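Local coordinates for protein lovastatin nonaketide synthase, polyketide synthase component (Aspergillus terreus, PDB 7CPX) that builds the nonaketide core of lovastatin, condensing malonyl units and methylating, reducing and dehydrating the growing chain to give enzyme-bound dihydromonacolin L, at residues E980-P994 and L1126-L1138. The protein carries 2 engineered substitutions. Numbering follows the deposited sequence.
Sequences EWLDGHALQGQTVFP and LMGYNYSKDFRRL
This is the probable active site of the dehydratase domain, where its two hotdog folds meet: His985, the predicted proton acceptor from the N-terminal fold, sits against Tyr1131 and Phe1135 of the C-terminal one. His985 CB lies over the face of the Phe1135 ring, 3.7 Å from its centroid. The imidazole runs alongside Tyr1131, swung there by a chi1 of -167° that sets His985 CG opposite the backbone N, and the Tyr1131 ring turns an edge toward the imidazole face; Tyr1131 CE1 comes 3.4 Å from His985 CD2. Phe1135 CZ also lies 3.6 Å from Trp981 CZ3, the two rings meeting rim to rim, which completes an aromatic cluster between the hotdog folds. Beyond it, both His985 and Tyr1131 touch Asp1174, the predicted proton donor on helix 1170-1184.

Away from the rings, the two backbones run antiparallel past each other. Weak hydrogen bonds run from Ser1132 N to Gly984 O and from Asn1130 N to Ala986 O. Firmer hydrogen bonds form at the Leu987-Gln990 type I' turn: Gln988 N gives a nearly straight bond to a lone pair of Gly1128 O (2.7 Å, 170°), and Asn1130 OD1 accepts one from Gly989 N (2.7 Å). Toward the other end, Asp1134 OD2 lies beside Trp981 CB and accepts a hydrogen bond from His1169.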
loop_
_atom_site.group_PDB
_atom_site.type_symbol
_atom_site.label_atom_id
_atom_site.label_comp_id
_atom_site.label_asym_id
_atom_site.label_seq_id
_atom_site.Cartn_x
_atom_site.Cartn_y
_atom_site.Cartn_z
ATOM N N GLU A 980 24.843 -0.324 -8.235
ATOM C CA GLU A 980 26.042 -0.257 -9.065
ATOM C C GLU A 980 25.835 -0.926 -10.418
ATOM O O GLU A 980 26.236 -0.386 -11.455
ATOM C CB GLU A 980 27.214 -0.903 -8.326
ATOM C CG GLU A 980 26.977 -2.357 -7.937
ATOM C CD GLU A 980 28.078 -2.911 -7.054
ATOM O OE1 GLU A 980 29.012 -2.154 -6.721
ATOM O OE2 GLU A 980 28.008 -4.105 -6.694
ATOM N N TRP A 981 25.208 -2.101 -10.430
ATOM C CA TRP A 981 25.054 -2.857 -11.666
ATOM C C TRP A 981 23.999 -2.271 -12.595
ATOM O O TRP A 981 24.035 -2.543 -13.799
ATOM C CB TRP A 981 24.697 -4.310 -11.351
ATOM C CG TRP A 981 23.464 -4.452 -10.520
ATOM C CD1 TRP A 981 23.403 -4.653 -9.175
ATOM C CD2 TRP A 981 22.110 -4.407 -10.981
ATOM N NE1 TRP A 981 22.096 -4.736 -8.767
ATOM C CE2 TRP A 981 21.281 -4.590 -9.859
ATOM C CE3 TRP A 981 21.518 -4.233 -12.233
ATOM C CZ2 TRP A 981 19.894 -4.597 -9.952
ATOM C CZ3 TRP A 981 20.142 -4.241 -12.322
ATOM C CH2 TRP A 981 19.345 -4.422 -11.190
ATOM N N LEU A 982 23.068 -1.471 -12.070
ATOM C CA LEU A 982 21.963 -0.984 -12.885
ATOM C C LEU A 982 22.432 -0.111 -14.040
ATOM O O LEU A 982 21.680 0.075 -15.003
ATOM C CB LEU A 982 20.975 -0.210 -12.013
ATOM C CG LEU A 982 19.733 0.337 -12.718
ATOM C CD1 LEU A 982 19.024 -0.757 -13.495
ATOM C CD2 LEU A 982 18.793 0.957 -11.706
ATOM N N ASP A 983 23.649 0.428 -13.971
ATOM C CA ASP A 983 24.170 1.216 -15.081
ATOM C C ASP A 983 24.361 0.375 -16.335
ATOM O O ASP A 983 24.442 0.933 -17.435
ATOM C CB ASP A 983 25.499 1.865 -14.689
ATOM C CG ASP A 983 25.395 2.692 -13.425
ATOM O OD1 ASP A 983 24.324 3.290 -13.189
ATOM O OD2 ASP A 983 26.385 2.749 -12.666
ATOM N N GLY A 984 24.429 -0.951 -16.197
ATOM C CA GLY A 984 24.700 -1.806 -17.338
ATOM C C GLY A 984 23.537 -1.969 -18.290
ATOM O O GLY A 984 23.753 -2.295 -19.462
ATOM N N HIS A 985 22.308 -1.751 -17.819
ATOM C CA HIS A 985 21.119 -1.915 -18.656
ATOM C C HIS A 985 20.744 -0.559 -19.241
ATOM O O HIS A 985 20.060 0.261 -18.624
ATOM C CB HIS A 985 19.971 -2.514 -17.855
ATOM C CG HIS A 985 18.831 -2.986 -18.702
ATOM N ND1 HIS A 985 17.788 -2.163 -19.072
ATOM C CD2 HIS A 985 18.572 -4.192 -19.257
ATOM C CE1 HIS A 985 16.935 -2.844 -19.815
ATOM N NE2 HIS A 985 17.388 -4.078 -19.942
ATOM N N ALA A 986 21.207 -0.327 -20.463
ATOM C CA ALA A 986 20.927 0.902 -21.190
ATOM C C ALA A 986 20.182 0.577 -22.476
ATOM O O ALA A 986 20.569 -0.337 -23.212
ATOM C CB ALA A 986 22.221 1.656 -21.501
ATOM N N LEU A 987 19.114 1.322 -22.740
ATOM C CA LEU A 987 18.349 1.196 -23.972
ATOM C C LEU A 987 18.316 2.554 -24.653
ATOM O O LEU A 987 17.845 3.535 -24.067
ATOM C CB LEU A 987 16.933 0.690 -23.690
ATOM C CG LEU A 987 16.860 -0.665 -22.986
ATOM C CD1 LEU A 987 15.419 -1.073 -22.760
ATOM C CD2 LEU A 987 17.589 -1.731 -23.783
ATOM N N GLN A 988 18.818 2.611 -25.885
ATOM C CA GLN A 988 18.916 3.866 -26.625
ATOM C C GLN A 988 19.726 4.895 -25.838
ATOM O O GLN A 988 19.422 6.089 -25.840
ATOM C CB GLN A 988 17.528 4.411 -26.966
ATOM C CG GLN A 988 16.663 3.430 -27.733
ATOM C CD GLN A 988 15.309 4.003 -28.093
ATOM O OE1 GLN A 988 14.935 5.081 -27.632
ATOM N NE2 GLN A 988 14.567 3.285 -28.926
ATOM N N GLY A 989 20.764 4.424 -25.158
ATOM C CA GLY A 989 21.626 5.262 -24.343
ATOM C C GLY A 989 21.115 5.475 -22.935
ATOM O O GLY A 989 21.893 5.447 -21.980
ATOM N N GLN A 990 19.810 5.688 -22.789
ATOM C CA GLN A 990 19.230 5.895 -21.471
ATOM C C GLN A 990 19.331 4.625 -20.640
ATOM O O GLN A 990 19.101 3.518 -21.134
ATOM C CB GLN A 990 17.765 6.314 -21.592
ATOM C CG GLN A 990 17.520 7.518 -22.484
ATOM C CD GLN A 990 18.110 8.798 -21.928
ATOM O OE1 GLN A 990 18.741 8.799 -20.871
ATOM N NE2 GLN A 990 17.905 9.900 -22.640
ATOM N N THR A 991 19.676 4.788 -19.366
ATOM C CA THR A 991 19.652 3.667 -18.437
ATOM C C THR A 991 18.205 3.328 -18.109
ATOM O O THR A 991 17.447 4.188 -17.648
ATOM C CB THR A 991 20.429 4.006 -17.169
ATOM O OG1 THR A 991 21.783 4.329 -17.507
ATOM C CG2 THR A 991 20.420 2.827 -16.210
ATOM N N VAL A 992 17.821 2.079 -18.351
ATOM C CA VAL A 992 16.444 1.629 -18.210
ATOM C C VAL A 992 16.417 0.460 -17.240
ATOM O O VAL A 992 17.248 -0.452 -17.335
ATOM C CB VAL A 992 15.840 1.223 -19.565
ATOM C CG1 VAL A 992 14.407 0.758 -19.387
ATOM C CG2 VAL A 992 15.916 2.381 -20.543
ATOM N N PHE A 993 15.470 0.487 -16.314
ATOM C CA PHE A 993 15.334 -0.605 -15.367
ATOM C C PHE A 993 14.942 -1.870 -16.120
ATOM O O PHE A 993 13.926 -1.866 -16.832
ATOM C CB PHE A 993 14.293 -0.276 -14.304
ATOM C CG PHE A 993 14.348 -1.180 -13.106
ATOM C CD1 PHE A 993 15.286 -0.974 -12.111
ATOM C CD2 PHE A 993 13.466 -2.235 -12.976
ATOM C CE1 PHE A 993 15.343 -1.804 -11.010
ATOM C CE2 PHE A 993 13.516 -3.068 -11.878
ATOM C CZ PHE A 993 14.457 -2.852 -10.892
ATOM N N PRO A 994 15.700 -2.958 -16.004
ATOM C CA PRO A 994 15.395 -4.149 -16.801
ATOM C C PRO A 994 14.047 -4.747 -16.436
ATOM O O PRO A 994 13.595 -4.673 -15.291
ATOM C CB PRO A 994 16.541 -5.109 -16.459
ATOM C CG PRO A 994 17.027 -4.659 -15.131
ATOM C CD PRO A 994 16.853 -3.175 -15.114
ATOM N N LEU A 1126 23.968 -1.491 -31.653
ATOM C CA LEU A 1126 23.567 -0.824 -32.886
ATOM C C LEU A 1126 22.057 -0.667 -32.958
ATOM O O LEU A 1126 21.560 0.318 -33.516
ATOM C CB LEU A 1126 24.065 -1.602 -34.105
ATOM C CG LEU A 1126 25.575 -1.670 -34.342
ATOM C CD1 LEU A 1126 25.868 -2.490 -35.586
ATOM C CD2 LEU A 1126 26.177 -0.283 -34.464
ATOM N N MET A 1127 21.313 -1.621 -32.401
ATOM C CA MET A 1127 19.856 -1.570 -32.394
ATOM C C MET A 1127 19.304 -0.974 -31.103
ATOM O O MET A 1127 18.115 -1.138 -30.811
ATOM C CB MET A 1127 19.276 -2.966 -32.620
ATOM C CG MET A 1127 19.947 -3.747 -33.741
ATOM S SD MET A 1127 20.366 -2.736 -35.173
ATOM C CE MET A 1127 18.739 -2.311 -35.786
ATOM N N GLY A 1128 20.142 -0.291 -30.324
ATOM C CA GLY A 1128 19.703 0.418 -29.142
ATOM C C GLY A 1128 19.908 -0.321 -27.837
ATOM O O GLY A 1128 19.769 0.293 -26.771
ATOM N N TYR A 1129 20.234 -1.612 -27.883
ATOM C CA TYR A 1129 20.470 -2.403 -26.675
ATOM C C TYR A 1129 21.905 -2.170 -26.211
ATOM O O TYR A 1129 22.806 -2.982 -26.432
ATOM C CB TYR A 1129 20.232 -3.881 -26.942
ATOM C CG TYR A 1129 18.834 -4.268 -27.354
ATOM C CD1 TYR A 1129 18.423 -4.144 -28.669
ATOM C CD2 TYR A 1129 17.941 -4.798 -26.437
ATOM C CE1 TYR A 1129 17.158 -4.510 -29.056
ATOM C CE2 TYR A 1129 16.671 -5.168 -26.815
ATOM C CZ TYR A 1129 16.284 -5.023 -28.126
ATOM O OH TYR A 1129 15.017 -5.391 -28.513
ATOM N N ASN A 1130 22.124 -1.035 -25.549
ATOM C CA ASN A 1130 23.468 -0.689 -25.109
ATOM C C ASN A 1130 23.808 -1.414 -23.812
ATOM O O ASN A 1130 24.155 -0.778 -22.812
ATOM C CB ASN A 1130 23.591 0.822 -24.921
ATOM C CG ASN A 1130 23.205 1.593 -26.165
ATOM O OD1 ASN A 1130 22.316 2.445 -26.133
ATOM N ND2 ASN A 1130 23.869 1.294 -27.275
ATOM N N TYR A 1131 23.714 -2.743 -23.818
ATOM C CA TYR A 1131 24.051 -3.513 -22.629
ATOM C C TYR A 1131 25.523 -3.337 -22.285
ATOM O O TYR A 1131 26.372 -3.186 -23.167
ATOM C CB TYR A 1131 23.740 -4.994 -22.844
ATOM C CG TYR A 1131 22.270 -5.309 -22.991
ATOM C CD1 TYR A 1131 21.370 -5.001 -21.984
ATOM C CD2 TYR A 1131 21.785 -5.930 -24.129
ATOM C CE1 TYR A 1131 20.031 -5.290 -22.113
ATOM C CE2 TYR A 1131 20.447 -6.227 -24.264
ATOM C CZ TYR A 1131 19.572 -5.903 -23.253
ATOM O OH TYR A 1131 18.233 -6.196 -23.381
ATOM N N SER A 1132 25.826 -3.362 -20.988
ATOM C CA SER A 1132 27.182 -3.123 -20.527
ATOM C C SER A 1132 27.446 -3.928 -19.262
ATOM O O SER A 1132 26.523 -4.385 -18.585
ATOM C CB SER A 1132 27.426 -1.633 -20.266
ATOM O OG SER A 1132 27.220 -0.869 -21.441
ATOM N N LYS A 1133 28.735 -4.075 -18.953
ATOM C CA LYS A 1133 29.220 -4.766 -17.761
ATOM C C LYS A 1133 28.391 -6.004 -17.427
ATOM O O LYS A 1133 28.437 -6.995 -18.162
ATOM C CB LYS A 1133 29.278 -3.795 -16.570
ATOM C CG LYS A 1133 28.082 -2.854 -16.409
ATOM C CD LYS A 1133 28.355 -1.779 -15.365
ATOM C CE LYS A 1133 28.523 -2.353 -13.965
ATOM N NZ LYS A 1133 28.994 -1.321 -13.002
ATOM N N ASP A 1134 27.640 -5.972 -16.322
ATOM C CA ASP A 1134 26.983 -7.183 -15.843
ATOM C C ASP A 1134 25.983 -7.728 -16.853
ATOM O O ASP A 1134 25.698 -8.930 -16.853
ATOM C CB ASP A 1134 26.287 -6.908 -14.511
ATOM C CG ASP A 1134 27.258 -6.525 -13.414
ATOM O OD1 ASP A 1134 28.475 -6.477 -13.686
ATOM O OD2 ASP A 1134 26.804 -6.272 -12.278
ATOM N N PHE A 1135 25.439 -6.875 -17.713
ATOM C CA PHE A 1135 24.456 -7.305 -18.695
ATOM C C PHE A 1135 25.090 -7.817 -19.980
ATOM O O PHE A 1135 24.369 -8.271 -20.874
ATOM C CB PHE A 1135 23.485 -6.161 -18.995
ATOM C CG PHE A 1135 22.588 -5.824 -17.840
ATOM C CD1 PHE A 1135 23.050 -5.054 -16.789
ATOM C CD2 PHE A 1135 21.290 -6.295 -17.796
ATOM C CE1 PHE A 1135 22.232 -4.749 -15.721
ATOM C CE2 PHE A 1135 20.464 -5.995 -16.731
ATOM C CZ PHE A 1135 20.936 -5.224 -15.689
ATOM N N ARG A 1136 26.416 -7.756 -20.092
ATOM C CA ARG A 1136 27.157 -8.465 -21.125
ATOM C C ARG A 1136 27.712 -9.788 -20.611
ATOM O O ARG A 1136 28.669 -10.320 -21.184
ATOM C CB ARG A 1136 28.292 -7.595 -21.663
ATOM C CG ARG A 1136 27.838 -6.362 -22.421
ATOM C CD ARG A 1136 29.033 -5.550 -22.889
ATOM N NE ARG A 1136 29.870 -6.302 -23.818
ATOM C CZ ARG A 1136 29.898 -6.122 -25.132
ATOM N NH1 ARG A 1136 29.163 -5.194 -25.723
ATOM N NH2 ARG A 1136 30.689 -6.891 -25.876
ATOM N N ARG A 1137 27.127 -10.325 -19.544
ATOM C CA ARG A 1137 27.623 -11.521 -18.875
ATOM C C ARG A 1137 27.301 -12.807 -19.625
ATOM O O ARG A 1137 27.470 -13.893 -19.060
ATOM C CB ARG A 1137 27.047 -11.591 -17.460
ATOM C CG ARG A 1137 27.799 -10.761 -16.434
ATOM C CD ARG A 1137 29.059 -11.462 -15.969
ATOM N NE ARG A 1137 29.660 -10.801 -14.818
ATOM C CZ ARG A 1137 30.586 -11.348 -14.042
ATOM N NH1 ARG A 1137 31.035 -12.573 -14.258
ATOM N NH2 ARG A 1137 31.070 -10.648 -13.020
ATOM N N LEU A 1138 26.850 -12.718 -20.875
ATOM C CA LEU A 1138 26.594 -13.910 -21.670
ATOM C C LEU A 1138 27.918 -14.544 -22.072
ATOM O O LEU A 1138 28.535 -14.134 -23.059
ATOM C CB LEU A 1138 25.762 -13.559 -22.903
ATOM C CG LEU A 1138 25.318 -14.712 -23.800
ATOM C CD1 LEU A 1138 24.476 -15.701 -23.023
ATOM C CD2 LEU A 1138 24.539 -14.176 -24.985
#